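Local coordinates for cell wall binding protein cwp8 (Peptoclostridium difficile, PDB 5J6Q), which is a cell wall protein of the S-layer that probably attaches to the bacterial cell wall through three CWB2 modules, at residues A[184-189]-A[252-257]; A[333-338]-A[411-416]; A[518-523]-A[577-582]. All blocks are in the same frame, centred on the assembly; numbering follows the deposited sequence.

Contact 1. Residues A[184-189]-A[252-257]; sequences NADLQD and NEKPET
Asp186 and Glu256 face each other in a parallel beta pairing, followed by Leu187 and Thr257, with the two chains running 39° apart. The strands are laced by the alternating bonds usual in parallel sheets. A weak bond of 3.3 Å runs from Asp186 N to Pro255 O, a stronger one of 2.8 Å from Thr257 N to Asp186 O, and a third of 3.0 Å from Gln188 N to Thr257 O. Strand 186-191 is an outermost strand of the four-stranded mixed sheet in the Cwp8 domain 3 region, and 256-262 is its inner neighbour.

On the face that carries Asp186 and Glu256, polar side chains reinforce the pairing. Lys254 lies just ahead of the bridges. Its fully extended chain, with CG anti to the backbone N (chi1 -179°), crosses the Asp186 side chain at about a right angle. Lys254 NZ approaches Asp186 OD2 from above the carboxylate plane, making a salt bridge of 2.8 Å. Lys254 CE rests on Ala185 CA at 3.3 Å and borders Asn184 OD1, while Asn184 ND2 is bonded to Leu63 O. Farther along, Gln188 NE2 donates to Glu256 OE2 at 2.8 Å; the acceptor lies in the amide plane, and the donor comes nearly in line with the carboxylate C-O bond. The two flat groups are 26° from coplanar. The other oxygen, Glu256 OE1, forms a salt bridge with Lys211.

On the other face Leu187 CD2 meets Thr257 CB at 3.8 Å, the two side chains lying side by side; Thr257 also touches Asp245 and Val247 of strand 242-249.

Each carboxylate on the polar face has a cationic partner, Lys254 for Asp186 and Lys211 for Glu256, which would offset their mutual repulsion and probably favour the charged form of both.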
loop_
_atom_site.group_PDB
_atom_site.type_symbol
_atom_site.label_atom_id
_atom_site.label_comp_id
_atom_site.label_asym_id
_atom_site.label_seq_id
_atom_site.Cartn_x
_atom_site.Cartn_y
_atom_site.Cartn_z
ATOM N N ASN A 184 14.743 6.622 16.365
ATOM C CA ASN A 184 14.484 5.337 16.975
ATOM C C ASN A 184 13.044 4.938 16.471
ATOM O O ASN A 184 12.023 5.301 17.046
ATOM C CB ASN A 184 14.582 5.432 18.444
ATOM C CG ASN A 184 14.163 4.192 19.168
ATOM O OD1 ASN A 184 13.652 3.245 18.568
ATOM N ND2 ASN A 184 14.330 4.120 20.495
ATOM N N ALA A 185 13.014 4.193 15.373
ATOM C CA ALA A 185 11.768 3.774 14.716
ATOM C C ALA A 185 12.100 2.752 13.671
ATOM O O ALA A 185 13.284 2.567 13.349
ATOM C CB ALA A 185 11.091 4.970 14.049
ATOM N N ASP A 186 11.064 2.093 13.130
ATOM C CA ASP A 186 11.215 1.074 12.094
ATOM C C ASP A 186 10.954 1.750 10.788
ATOM O O ASP A 186 9.866 2.306 10.608
ATOM C CB ASP A 186 10.216 -0.068 12.348
ATOM C CG ASP A 186 10.537 -0.793 13.638
ATOM O OD1 ASP A 186 9.711 -0.727 14.576
ATOM O OD2 ASP A 186 11.632 -1.419 13.717
ATOM N N LEU A 187 11.910 1.709 9.853
ATOM C CA LEU A 187 11.770 2.415 8.600
ATOM C C LEU A 187 11.801 1.477 7.390
ATOM O O LEU A 187 12.483 0.436 7.429
ATOM C CB LEU A 187 12.916 3.416 8.471
ATOM C CG LEU A 187 13.316 4.134 9.769
ATOM C CD1 LEU A 187 14.656 4.875 9.549
ATOM C CD2 LEU A 187 12.192 5.080 10.140
ATOM N N GLN A 188 11.066 1.858 6.315
ATOM C CA GLN A 188 11.023 1.051 5.122
ATOM C C GLN A 188 11.090 1.973 3.928
ATOM O O GLN A 188 10.518 3.074 3.957
ATOM C CB GLN A 188 9.695 0.258 5.043
ATOM C CG GLN A 188 9.446 -0.724 6.155
ATOM C CD GLN A 188 8.304 -1.644 5.769
ATOM O OE1 GLN A 188 8.313 -2.253 4.703
ATOM N NE2 GLN A 188 7.293 -1.738 6.611
ATOM N N ASP A 189 11.764 1.541 2.902
ATOM C CA ASP A 189 11.849 2.285 1.650
ATOM C C ASP A 189 11.299 1.369 0.543
ATOM O O ASP A 189 12.016 0.459 0.116
ATOM C CB ASP A 189 13.312 2.618 1.358
ATOM C CG ASP A 189 13.496 4.051 1.021
ATOM O OD1 ASP A 189 14.382 4.668 1.604
ATOM O OD2 ASP A 189 12.738 4.561 0.158
ATOM N N ASN A 252 3.155 3.987 23.852
ATOM C CA ASN A 252 4.000 2.892 24.343
ATOM C C ASN A 252 4.536 2.045 23.196
ATOM O O ASN A 252 5.223 1.055 23.446
ATOM C CB ASN A 252 3.226 1.953 25.288
ATOM C CG ASN A 252 2.453 2.633 26.385
ATOM O OD1 ASN A 252 2.727 3.790 26.723
ATOM N ND2 ASN A 252 1.465 1.973 26.994
ATOM N N GLU A 253 4.223 2.405 21.944
ATOM C CA GLU A 253 4.704 1.611 20.824
ATOM C C GLU A 253 5.690 2.395 19.983
ATOM O O GLU A 253 5.606 3.620 19.885
ATOM C CB GLU A 253 3.522 1.141 19.960
ATOM C CG GLU A 253 3.951 0.278 18.785
ATOM C CD GLU A 253 4.660 -0.992 19.221
ATOM O OE1 GLU A 253 5.875 -1.112 18.965
ATOM O OE2 GLU A 253 4.000 -1.866 19.816
ATOM N N LYS A 254 6.620 1.674 19.375
ATOM C CA LYS A 254 7.653 2.250 18.530
ATOM C C LYS A 254 7.011 2.612 17.191
ATOM O O LYS A 254 6.446 1.736 16.546
ATOM C CB LYS A 254 8.777 1.212 18.356
ATOM C CG LYS A 254 9.943 1.689 17.513
ATOM C CD LYS A 254 11.002 0.597 17.418
ATOM C CE LYS A 254 12.134 1.018 16.523
ATOM N NZ LYS A 254 12.787 -0.147 15.878
ATOM N N PRO A 255 7.051 3.868 16.735
ATOM C CA PRO A 255 6.414 4.158 15.454
ATOM C C PRO A 255 7.083 3.432 14.308
ATOM O O PRO A 255 8.095 2.726 14.487
ATOM C CB PRO A 255 6.509 5.689 15.317
ATOM C CG PRO A 255 7.707 6.057 16.119
ATOM C CD PRO A 255 7.703 5.058 17.301
ATOM N N GLU A 256 6.516 3.624 13.119
ATOM C CA GLU A 256 7.057 3.008 11.932
ATOM C C GLU A 256 6.873 3.980 10.840
ATOM O O GLU A 256 5.815 4.566 10.716
ATOM C CB GLU A 256 6.351 1.639 11.629
ATOM C CG GLU A 256 6.475 1.206 10.187
ATOM C CD GLU A 256 5.753 -0.125 9.892
ATOM O OE1 GLU A 256 4.672 -0.374 10.478
ATOM O OE2 GLU A 256 6.286 -0.918 9.072
ATOM N N THR A 257 7.873 4.172 10.022
ATOM C CA THR A 257 7.752 5.098 8.923
ATOM C C THR A 257 8.032 4.379 7.616
ATOM O O THR A 257 9.083 3.752 7.498
ATOM C CB THR A 257 8.732 6.303 9.165
ATOM O OG1 THR A 257 8.233 7.086 10.260
ATOM C CG2 THR A 257 8.832 7.169 7.973
#

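Contact 2. Residues A[333-338]-A[411-416]; sequences SQKNAP and QLKDTF
The flat amide of Gln334 has Lys413 lying over one face, with Lys413 CD 3.4 Å from Gln334 CD, while its two polar edges are both turned to the backbone of the same lysine. At one edge Gln334 OE1 accepts a hydrogen bond from Lys413 N at 3.1 Å, the donor tilted 17° from the carbonyl plane. At the other, Gln334 NE2 gives a bond of 3.1 Å to a water, which in turn donates to Lys413 O. One direct bond and one water-mediated bond therefore fix the rotation of the amide. Lys413 CD reaches the amide face through an unusual chi2 of 131°, away from any staggered value, and its ammonium group ends in a weak bond to Thr415 OG1.

Gln334 is the last residue of helix 329-334 in one CWB2 module, and Lys413 sits in the loop joining helix 401-410 to strand 418-423 of the next; the contact is thus a seam between two copies of the same alpha/beta unit. The third copy is close by, since Ser333 touches Pro538 and Ala541 of helix 531-542.

Below the polar surface Leu412 settles against Pro330 and Leu331 of helix 329-334, with Leu412 CB 3.8 Å from Gln334 OE1. Lys335, the first residue to leave the helical conformation, bends at chi2 (-37°, placing CD); farther out, Lys335 CE lies 3.4 Å from Gln411 O. The side-chain amide of Gln411 is hydrogen-bonded through NE2 to Glu394 OE2.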
loop_
_atom_site.group_PDB
_atom_site.type_symbol
_atom_site.label_atom_id
_atom_site.label_comp_id
_atom_site.label_asym_id
_atom_site.label_seq_id
_atom_site.Cartn_x
_atom_site.Cartn_y
_atom_site.Cartn_z
ATOM N N SER A 333 -27.573 -16.511 6.217
ATOM C CA SER A 333 -28.099 -15.163 6.451
ATOM C C SER A 333 -29.151 -15.204 7.541
ATOM O O SER A 333 -29.238 -14.275 8.353
ATOM C CB SER A 333 -28.754 -14.609 5.186
ATOM O OG SER A 333 -27.842 -13.904 4.356
ATOM N N GLN A 334 -29.965 -16.282 7.553
ATOM C CA GLN A 334 -31.071 -16.376 8.520
ATOM C C GLN A 334 -30.621 -16.626 9.924
ATOM O O GLN A 334 -31.108 -15.934 10.818
ATOM C CB GLN A 334 -32.075 -17.468 8.143
ATOM C CG GLN A 334 -33.442 -17.139 8.705
ATOM C CD GLN A 334 -34.541 -17.768 7.905
ATOM O OE1 GLN A 334 -34.862 -18.931 8.103
ATOM N NE2 GLN A 334 -35.070 -17.044 6.942
ATOM N N LYS A 335 -29.712 -17.602 10.109
ATOM C CA LYS A 335 -29.149 -17.975 11.403
ATOM C C LYS A 335 -27.960 -17.073 11.761
ATOM O O LYS A 335 -27.247 -17.363 12.725
ATOM C CB LYS A 335 -28.706 -19.450 11.388
ATOM C CG LYS A 335 -29.857 -20.448 11.044
ATOM C CD LYS A 335 -31.277 -20.056 11.637
ATOM C CE LYS A 335 -32.400 -20.802 10.886
ATOM N NZ LYS A 335 -33.806 -20.303 11.167
ATOM N N ASN A 336 -27.750 -15.974 10.986
ATOM C CA ASN A 336 -26.651 -15.016 11.237
ATOM C C ASN A 336 -25.343 -15.739 11.558
ATOM O O ASN A 336 -24.745 -15.538 12.604
ATOM C CB ASN A 336 -27.062 -14.097 12.383
ATOM C CG ASN A 336 -28.317 -13.361 12.012
ATOM O OD1 ASN A 336 -28.303 -12.565 11.067
ATOM N ND2 ASN A 336 -29.447 -13.576 12.689
ATOM N N ALA A 337 -24.928 -16.600 10.653
ATOM C CA ALA A 337 -23.757 -17.465 10.820
ATOM C C ALA A 337 -22.845 -17.318 9.634
ATOM O O ALA A 337 -23.367 -17.054 8.549
ATOM C CB ALA A 337 -24.207 -18.923 10.885
ATOM N N PRO A 338 -21.521 -17.466 9.767
ATOM C CA PRO A 338 -20.579 -17.352 8.587
ATOM C C PRO A 338 -20.565 -18.659 7.847
ATOM O O PRO A 338 -20.834 -19.687 8.504
ATOM C CB PRO A 338 -19.216 -17.172 9.213
ATOM C CG PRO A 338 -19.398 -17.969 10.650
ATOM C CD PRO A 338 -20.807 -17.584 11.057
ATOM N N GLN A 411 -34.697 -26.091 7.184
ATOM C CA GLN A 411 -34.125 -25.320 8.295
ATOM C C GLN A 411 -34.473 -23.827 8.184
ATOM O O GLN A 411 -34.162 -23.051 9.088
ATOM C CB GLN A 411 -32.600 -25.443 8.329
ATOM C CG GLN A 411 -32.106 -26.833 8.635
ATOM C CD GLN A 411 -32.091 -27.080 10.130
ATOM O OE1 GLN A 411 -32.449 -26.188 10.968
ATOM N NE2 GLN A 411 -31.644 -28.277 10.495
ATOM N N LEU A 412 -35.097 -23.427 7.104
ATOM C CA LEU A 412 -35.492 -22.031 6.916
ATOM C C LEU A 412 -36.936 -21.871 7.440
ATOM O O LEU A 412 -37.614 -22.870 7.617
ATOM C CB LEU A 412 -35.479 -21.602 5.410
ATOM C CG LEU A 412 -34.143 -21.744 4.602
ATOM C CD1 LEU A 412 -34.433 -21.339 3.127
ATOM C CD2 LEU A 412 -32.982 -20.813 5.152
ATOM N N LYS A 413 -37.403 -20.646 7.674
ATOM C CA LYS A 413 -38.779 -20.414 8.095
ATOM C C LYS A 413 -39.712 -20.469 6.858
ATOM O O LYS A 413 -39.409 -19.822 5.857
ATOM C CB LYS A 413 -38.886 -19.042 8.775
ATOM C CG LYS A 413 -38.062 -18.945 10.055
ATOM C CD LYS A 413 -37.201 -17.685 10.071
ATOM C CE LYS A 413 -37.996 -16.456 10.453
ATOM N NZ LYS A 413 -38.740 -15.895 9.289
ATOM N N ASP A 414 -40.829 -21.232 6.928
ATOM C CA ASP A 414 -41.808 -21.392 5.847
ATOM C C ASP A 414 -42.561 -20.107 5.487
ATOM O O ASP A 414 -43.375 -20.112 4.571
ATOM C CB ASP A 414 -42.839 -22.448 6.255
ATOM C CG ASP A 414 -43.385 -22.213 7.649
ATOM O OD1 ASP A 414 -43.199 -23.095 8.510
ATOM O OD2 ASP A 414 -43.993 -21.137 7.880
ATOM N N THR A 415 -42.302 -19.018 6.195
ATOM C CA THR A 415 -42.967 -17.741 5.962
ATOM C C THR A 415 -42.465 -17.041 4.693
ATOM O O THR A 415 -42.830 -15.886 4.444
ATOM C CB THR A 415 -42.720 -16.866 7.187
ATOM O OG1 THR A 415 -41.330 -16.966 7.526
ATOM C CG2 THR A 415 -43.561 -17.304 8.378
ATOM N N PHE A 416 -41.653 -17.748 3.886
ATOM C CA PHE A 416 -41.056 -17.172 2.681
ATOM C C PHE A 416 -41.989 -17.244 1.498
ATOM O O PHE A 416 -42.685 -18.237 1.326
ATOM C CB PHE A 416 -39.745 -17.902 2.341
ATOM C CG PHE A 416 -39.947 -19.371 2.071
ATOM C CD1 PHE A 416 -40.173 -19.830 0.785
ATOM C CD2 PHE A 416 -39.906 -20.292 3.100
ATOM C CE1 PHE A 416 -40.352 -21.182 0.539
ATOM C CE2 PHE A 416 -40.083 -21.644 2.851
ATOM C CZ PHE A 416 -40.305 -22.080 1.573
HETATM O O HOH W 1 -37.434 -17.840 5.084
#

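Contact 3. Residues A[518-523]-A[577-582]; sequences VAKDGY and EGIAKN. With SO4 (sulfate ion), chain F; SO4 (sulfate ion), chain C.
The loops that leave the C-terminal ends of neighbouring parallel strands 516-519 and 572-575 in the third CWB2 module meet where Lys520 lies against Ile579, at the C-terminal end of a parallel alpha/beta sheet, where loops commonly form binding surfaces. Ile579 points its branch toward the strand end. Ile579 CD1 rests 3.7 Å from Ala519 CA and somewhat farther from Val518 CG2, and Ile579 CG1 is 3.7 Å from Lys520 CG, the two chains crossing at a slant. Helix 581-590 backs this apolar patch, with Ile584 touching both Val518 and Ile579.

Beyond CG, Lys520 skirts the turn at Glu577 and Gly578. A bend at chi3 (-83°) swings its CE to 3.0 Å from Glu577 O, a tight approach, while the ammonium is hydrogen-bonded to Gln529 OE1. Gly578 has a positive phi (87°), at which a CB would press on the preceding carbonyl oxygen; it would also point toward Lys520, 3.5 Å from Lys520 CD.

Farther out on each segment a sulfate is held, probably from the crystallisation liquor. Ala580 is the N-cap of helix 581-590, and the following Lys581 N donates to one sulfate, at 2.7 Å from its O4. On the other segment Asp521 OD1 accepts from Tyr523 N at 3.0 Å, closing an Asx turn. Tyr523 OH then donates to O1 of the second sulfate at 2.8 Å, that oxygen lying in the plane of the ring at its edge, and Arg498 makes a cation-pi contact with Tyr523.

With no hydrogen bond across the two segments, the contact is mainly apolar and van der Waals in character, with the lysine charge satisfied by Gln529; the sulfates mark two separate anion sites and do not establish a natural ligand.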
loop_
_atom_site.group_PDB
_atom_site.type_symbol
_atom_site.label_atom_id
_atom_site.label_comp_id
_atom_site.label_asym_id
_atom_site.label_seq_id
_atom_site.Cartn_x
_atom_site.Cartn_y
_atom_site.Cartn_z
ATOM N N VAL A 518 -17.470 -8.614 -6.323
ATOM C CA VAL A 518 -17.054 -9.389 -7.568
ATOM C C VAL A 518 -16.263 -10.629 -7.110
ATOM O O VAL A 518 -15.495 -10.514 -6.145
ATOM C CB VAL A 518 -16.240 -8.427 -8.508
ATOM C CG1 VAL A 518 -15.084 -7.740 -7.815
ATOM C CG2 VAL A 518 -15.713 -9.158 -9.731
ATOM N N ALA A 519 -16.446 -11.809 -7.776
ATOM C CA ALA A 519 -15.753 -12.985 -7.332
ATOM C C ALA A 519 -15.432 -13.896 -8.522
ATOM O O ALA A 519 -16.055 -13.762 -9.552
ATOM C CB ALA A 519 -16.681 -13.725 -6.363
ATOM N N LYS A 520 -14.531 -14.863 -8.378
ATOM C CA LYS A 520 -14.180 -15.689 -9.630
ATOM C C LYS A 520 -15.275 -16.433 -10.083
ATOM O O LYS A 520 -16.045 -16.933 -9.274
ATOM C CB LYS A 520 -13.024 -16.591 -9.230
ATOM C CG LYS A 520 -11.821 -15.686 -9.081
ATOM C CD LYS A 520 -10.525 -16.522 -8.893
ATOM C CE LYS A 520 -10.361 -16.913 -7.491
ATOM N NZ LYS A 520 -9.361 -17.956 -7.444
ATOM N N ASP A 521 -15.422 -16.570 -11.366
ATOM C CA ASP A 521 -16.553 -17.340 -11.921
ATOM C C ASP A 521 -16.315 -18.879 -12.181
ATOM O O ASP A 521 -17.212 -19.575 -12.608
ATOM C CB ASP A 521 -16.881 -16.676 -13.273
ATOM C CG ASP A 521 -15.641 -16.660 -14.245
ATOM O OD1 ASP A 521 -14.623 -17.306 -13.939
ATOM O OD2 ASP A 521 -15.713 -16.012 -15.302
ATOM N N GLY A 522 -15.107 -19.385 -12.000
ATOM C CA GLY A 522 -14.924 -20.837 -12.136
ATOM C C GLY A 522 -14.302 -21.240 -13.470
ATOM O O GLY A 522 -14.021 -22.396 -13.685
ATOM N N TYR A 523 -14.047 -20.260 -14.357
ATOM C CA TYR A 523 -13.496 -20.434 -15.704
ATOM C C TYR A 523 -11.961 -20.658 -15.568
ATOM O O TYR A 523 -11.379 -21.208 -16.466
ATOM C CB TYR A 523 -13.808 -19.180 -16.563
ATOM C CG TYR A 523 -15.139 -19.182 -17.323
ATOM C CD1 TYR A 523 -15.824 -17.989 -17.566
ATOM C CD2 TYR A 523 -15.677 -20.366 -17.818
ATOM C CE1 TYR A 523 -17.024 -17.979 -18.270
ATOM C CE2 TYR A 523 -16.869 -20.365 -18.536
ATOM C CZ TYR A 523 -17.541 -19.169 -18.760
ATOM O OH TYR A 523 -18.743 -19.194 -19.427
ATOM N N GLU A 577 -8.674 -13.706 -4.640
ATOM C CA GLU A 577 -7.533 -13.226 -5.431
ATOM C C GLU A 577 -7.572 -13.816 -6.832
ATOM O O GLU A 577 -8.385 -14.701 -7.081
ATOM C CB GLU A 577 -6.188 -13.692 -4.737
ATOM C CG GLU A 577 -5.905 -12.927 -3.483
ATOM C CD GLU A 577 -5.635 -11.446 -3.688
ATOM O OE1 GLU A 577 -5.886 -10.685 -2.724
ATOM O OE2 GLU A 577 -5.178 -11.046 -4.780
ATOM N N GLY A 578 -6.747 -13.354 -7.776
ATOM C CA GLY A 578 -6.837 -13.960 -9.126
ATOM C C GLY A 578 -7.876 -13.314 -10.045
ATOM O O GLY A 578 -8.271 -13.869 -11.061
ATOM N N ILE A 579 -8.398 -12.131 -9.677
ATOM C CA ILE A 579 -9.336 -11.482 -10.566
ATOM C C ILE A 579 -8.531 -10.470 -11.293
ATOM O O ILE A 579 -7.821 -9.690 -10.673
ATOM C CB ILE A 579 -10.567 -10.879 -9.774
ATOM C CG1 ILE A 579 -11.575 -12.041 -9.272
ATOM C CG2 ILE A 579 -11.271 -9.946 -10.741
ATOM C CD1 ILE A 579 -12.432 -11.641 -8.058
ATOM N N ALA A 580 -8.615 -10.454 -12.634
ATOM C CA ALA A 580 -7.831 -9.509 -13.476
ATOM C C ALA A 580 -8.134 -8.032 -13.047
ATOM O O ALA A 580 -9.324 -7.693 -12.904
ATOM C CB ALA A 580 -8.286 -9.694 -14.915
ATOM N N LYS A 581 -7.114 -7.195 -12.934
ATOM C CA LYS A 581 -7.253 -5.775 -12.589
ATOM C C LYS A 581 -8.139 -5.093 -13.638
ATOM O O LYS A 581 -8.947 -4.143 -13.358
ATOM C CB LYS A 581 -5.844 -5.054 -12.577
ATOM C CG LYS A 581 -5.981 -3.556 -12.148
ATOM C CD LYS A 581 -4.630 -2.932 -11.726
ATOM C CE LYS A 581 -3.610 -2.968 -12.835
ATOM N NZ LYS A 581 -2.357 -2.283 -12.392
ATOM N N ASN A 582 -7.981 -5.530 -14.854
ATOM C CA ASN A 582 -8.841 -4.938 -15.912
ATOM C C ASN A 582 -10.423 -5.099 -15.675
ATOM O O ASN A 582 -11.179 -4.173 -16.004
ATOM C CB ASN A 582 -8.501 -5.534 -17.222
ATOM C CG ASN A 582 -7.262 -4.887 -17.843
ATOM O OD1 ASN A 582 -6.831 -5.371 -18.906
ATOM N ND2 ASN A 582 -6.617 -3.828 -17.261
HETATM S S SO4 F . -3.815 -8.511 -13.147
HETATM O O1 SO4 F . -2.815 -7.454 -13.434
HETATM O O2 SO4 F . -4.531 -8.906 -14.353
HETATM O O3 SO4 F . -3.151 -9.706 -12.619
HETATM O O4 SO4 F . -4.704 -7.992 -12.144
HETATM S S SO4 C . -20.616 -22.220 -19.178
HETATM O O1 SO4 C . -19.798 -21.643 -20.187
HETATM O O2 SO4 C . -21.712 -22.769 -19.755
HETATM O O3 SO4 C . -21.005 -21.194 -18.163
HETATM O O4 SO4 C . -19.850 -23.272 -18.525
#

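The three contacts follow one another along the chain and share no strand or helix. Contact 1 lies in the four-stranded mixed sheet of the domain 3 region. Contact 2 joins the first two CWB2 modules, and contact 3 sits within the third, at the end of the parallel sheet that also takes in strand 286-289. Centre to centre, contacts 1 and 2 are about 47 Å apart, contacts 1 and 3 about 36 Å, and contacts 2 and 3 about 29 Å. None touches another. Together they sample an elongated protein: sheet pairing builds one domain, while contacts at helix and strand ends join parts of the probable wall-binding region.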